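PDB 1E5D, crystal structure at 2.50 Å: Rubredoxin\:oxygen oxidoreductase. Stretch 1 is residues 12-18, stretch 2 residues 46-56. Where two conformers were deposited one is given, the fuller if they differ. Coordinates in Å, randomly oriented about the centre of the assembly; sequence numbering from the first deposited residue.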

# COMPACT_ATOMS: atom_id res chain seq x y z
N LEU A 12 6.22 33.32 -18.75
CA LEU A 12 6.20 32.13 -17.92
C LEU A 12 7.17 32.32 -16.76
O LEU A 12 8.38 32.46 -16.97
CB LEU A 12 6.56 30.92 -18.77
CG LEU A 12 6.74 29.54 -18.16
CD1 LEU A 12 8.18 29.33 -17.71
CD2 LEU A 12 5.78 29.29 -17.00
N VAL A 13 6.67 32.32 -15.53
CA VAL A 13 7.58 32.36 -14.38
C VAL A 13 7.29 31.19 -13.46
O VAL A 13 6.22 30.57 -13.54
CB VAL A 13 7.48 33.67 -13.59
CG1 VAL A 13 8.10 34.82 -14.37
CG2 VAL A 13 6.02 33.99 -13.26
N GLY A 14 8.22 30.87 -12.57
CA GLY A 14 8.01 29.84 -11.56
C GLY A 14 9.22 28.99 -11.29
O GLY A 14 10.35 29.47 -11.21
N ALA A 15 9.01 27.67 -11.15
CA ALA A 15 10.12 26.80 -10.80
C ALA A 15 10.00 25.43 -11.43
O ALA A 15 8.93 24.83 -11.46
CB ALA A 15 10.22 26.67 -9.29
N ILE A 16 11.14 24.96 -11.91
CA ILE A 16 11.31 23.60 -12.38
C ILE A 16 11.70 22.72 -11.20
O ILE A 16 12.70 22.96 -10.54
CB ILE A 16 12.38 23.46 -13.48
CG1 ILE A 16 12.32 24.54 -14.56
CG2 ILE A 16 12.28 22.08 -14.10
CD1 ILE A 16 12.40 24.03 -15.98
N ASP A 17 10.88 21.70 -10.96
CA ASP A 17 11.17 20.81 -9.83
C ASP A 17 11.71 19.47 -10.32
O ASP A 17 11.00 18.46 -10.38
CB ASP A 17 9.91 20.68 -9.00
CG ASP A 17 10.11 20.07 -7.63
OD1 ASP A 17 11.10 19.33 -7.47
OD2 ASP A 17 9.27 20.31 -6.74
N TRP A 18 12.99 19.46 -10.67
CA TRP A 18 13.64 18.26 -11.19
C TRP A 18 13.49 17.03 -10.31
O TRP A 18 13.34 15.93 -10.84
CB TRP A 18 15.13 18.54 -11.35
CG TRP A 18 15.50 19.69 -12.21
CD1 TRP A 18 15.71 20.99 -11.85
CD2 TRP A 18 15.72 19.63 -13.63
NE1 TRP A 18 16.04 21.74 -12.96
CE2 TRP A 18 16.05 20.93 -14.05
CE3 TRP A 18 15.66 18.59 -14.56
CZ2 TRP A 18 16.33 21.21 -15.39
CZ3 TRP A 18 15.93 18.88 -15.88
CH2 TRP A 18 16.26 20.18 -16.29
N THR A 46 -0.72 41.80 -14.42
CA THR A 46 -1.33 40.68 -13.73
C THR A 46 -0.49 39.41 -13.69
O THR A 46 0.16 39.01 -14.65
CB THR A 46 -2.69 40.33 -14.38
OG1 THR A 46 -3.53 41.48 -14.34
CG2 THR A 46 -3.37 39.23 -13.59
N LEU A 47 -0.55 38.78 -12.53
CA LEU A 47 0.06 37.49 -12.24
C LEU A 47 -1.01 36.42 -12.16
O LEU A 47 -1.94 36.50 -11.34
CB LEU A 47 0.82 37.60 -10.93
CG LEU A 47 2.04 36.70 -10.72
CD1 LEU A 47 1.82 35.88 -9.47
CD2 LEU A 47 2.29 35.82 -11.92
N PHE A 48 -0.93 35.38 -13.00
CA PHE A 48 -1.86 34.26 -12.92
C PHE A 48 -1.16 33.09 -12.23
O PHE A 48 0.01 32.88 -12.56
CB PHE A 48 -2.35 33.81 -14.29
CG PHE A 48 -3.11 34.87 -15.07
CD1 PHE A 48 -2.44 35.92 -15.66
CD2 PHE A 48 -4.49 34.79 -15.19
CE1 PHE A 48 -3.15 36.88 -16.37
CE2 PHE A 48 -5.20 35.75 -15.90
CZ PHE A 48 -4.52 36.81 -16.49
N ASP A 49 -1.87 32.42 -11.33
CA ASP A 49 -1.35 31.31 -10.54
C ASP A 49 -0.28 31.82 -9.57
O ASP A 49 -0.02 33.02 -9.52
CB ASP A 49 -0.74 30.22 -11.42
CG ASP A 49 -1.58 29.83 -12.62
OD1 ASP A 49 -2.82 30.02 -12.53
OD2 ASP A 49 -1.03 29.32 -13.63
N THR A 50 0.33 30.91 -8.85
CA THR A 50 1.41 31.17 -7.85
C THR A 50 2.31 29.96 -7.87
O THR A 50 2.25 29.24 -8.90
CB THR A 50 0.69 31.55 -6.56
OG1 THR A 50 1.04 32.93 -6.30
CG2 THR A 50 1.04 30.80 -5.29
N VAL A 51 3.18 29.59 -6.95
CA VAL A 51 3.84 28.28 -6.97
C VAL A 51 3.79 27.63 -5.59
O VAL A 51 3.25 28.18 -4.63
CB VAL A 51 5.30 28.41 -7.42
CG1 VAL A 51 5.35 28.90 -8.86
CG2 VAL A 51 6.06 29.36 -6.51
N LYS A 52 4.35 26.43 -5.48
CA LYS A 52 4.53 25.79 -4.18
C LYS A 52 5.24 26.78 -3.26
O LYS A 52 6.12 27.49 -3.77
CB LYS A 52 5.35 24.52 -4.33
CG LYS A 52 4.71 23.20 -3.95
CD LYS A 52 5.83 22.22 -3.60
CE LYS A 52 5.32 20.87 -3.16
NZ LYS A 52 6.43 19.93 -2.84
N ALA A 53 4.89 26.87 -2.00
CA ALA A 53 5.45 27.89 -1.11
C ALA A 53 6.97 27.95 -1.15
O ALA A 53 7.55 29.03 -1.10
CB ALA A 53 5.00 27.65 0.33
N GLU A 54 7.61 26.79 -1.26
CA GLU A 54 9.06 26.68 -1.16
C GLU A 54 9.75 27.30 -2.37
O GLU A 54 10.98 27.41 -2.37
CB GLU A 54 9.53 25.23 -1.00
CG GLU A 54 8.50 24.16 -1.29
CD GLU A 54 7.48 24.00 -0.18
OE1 GLU A 54 7.78 23.33 0.83
OE2 GLU A 54 6.36 24.54 -0.31
N TYR A 55 8.97 27.68 -3.37
CA TYR A 55 9.56 28.27 -4.57
C TYR A 55 9.18 29.73 -4.75
O TYR A 55 9.42 30.27 -5.83
CB TYR A 55 9.16 27.47 -5.81
CG TYR A 55 9.82 26.11 -5.89
CD1 TYR A 55 11.21 25.99 -5.90
CD2 TYR A 55 9.06 24.96 -5.96
CE1 TYR A 55 11.80 24.74 -5.97
CE2 TYR A 55 9.65 23.71 -6.03
CZ TYR A 55 11.02 23.61 -6.04
OH TYR A 55 11.61 22.37 -6.11
N LYS A 56 8.61 30.36 -3.73
CA LYS A 56 8.27 31.78 -3.81
C LYS A 56 9.46 32.59 -4.28
O LYS A 56 9.36 33.48 -5.13
CB LYS A 56 7.77 32.27 -2.45
CG LYS A 56 8.81 32.14 -1.36
CD LYS A 56 8.43 32.94 -0.12
CE LYS A 56 7.64 32.10 0.86
NZ LYS A 56 6.17 32.29 0.69

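This is a small, mostly apolar contact in which one tyrosine ring lies against a strand, with smaller aliphatic contacts at and before the corner at Gly-14 and no clear hydrogen bond joining the two stretches. About 278 Å² is buried, both sides summed, and Tyr-55 contributes the largest share of any residue.

The chain turns a corner at Gly-14, and the strand beyond it includes Ala-15, Ile-16 and Asp-17. Beyond the corner the side chains alternate as an extended chain requires: Ala-15 and Asp-17 point their CA-to-CB bonds toward the second stretch, while that of Ile-16 points away. Two residues spaced i and i+2 therefore meet the same tyrosine, one at its ring and the other at its hydroxyl.

Ala-15 packs on the face of the ring. Its CB lies 3.5 Å from Tyr-55 CG and 3.8 Å from the ring centroid, 25° off the ring normal, so the methyl sits over the face in a CH-pi contact. A methyl suits this place because it is small enough to let the ring come close to the strand: the CA atoms of Ala-15 and Tyr-55 are only 6.4 Å apart. Tyr-55, with chi1 in the m well, reaches along the strand until its OH arrives at the carboxylate of Asp-17. Asp-17 CG is 3.1 Å from Tyr-55 OH, and Asp-17 OD2, which lies near the ring plane, is 3.2 Å from the same oxygen; the geometry leaves open whether this is a hydrogen bond. With chi1 in t, the buried aspartate at least sets its polar end beside the polar end of the tyrosine.

At the corner the rule is different. Gly-14 adopts phi/psi of 142/-138, where a CB would be jammed against the carbonyl O of the preceding residue, so the backbone alone calls for glycine. The partner adds a second reason: an ideal CB here would stand a tight 3.5 Å from Val-51 CG1. Without it, Val-51 points toward the corner and packs CG1 3.9 Å from Gly-14 CA, a branched side chain filling room that the glycine leaves free.

Before the corner, the contact thins to a buried aliphatic touch, with Val-13 CG2 4.4 Å from Leu-47 CD2. Both CA-to-CB bonds point sideways, but the longer leucine side chain brings its end nearer to the first stretch.

The second stretch also has local backbone hydrogen bonds around the tyrosine. Tyr-55 N donates to Lys-52 O at 2.9 Å, spanning the short 3-10 segment of Ala-53 and Glu-54, and Lys-56 N donates to Ala-53 O at 3.1 Å. Tyr-55 itself occupies the N-cap position, right before a helix. The design lesson is economical: one large ring, a methyl over one face, an acid at its hydroxyl, and a glycine where the chain turns.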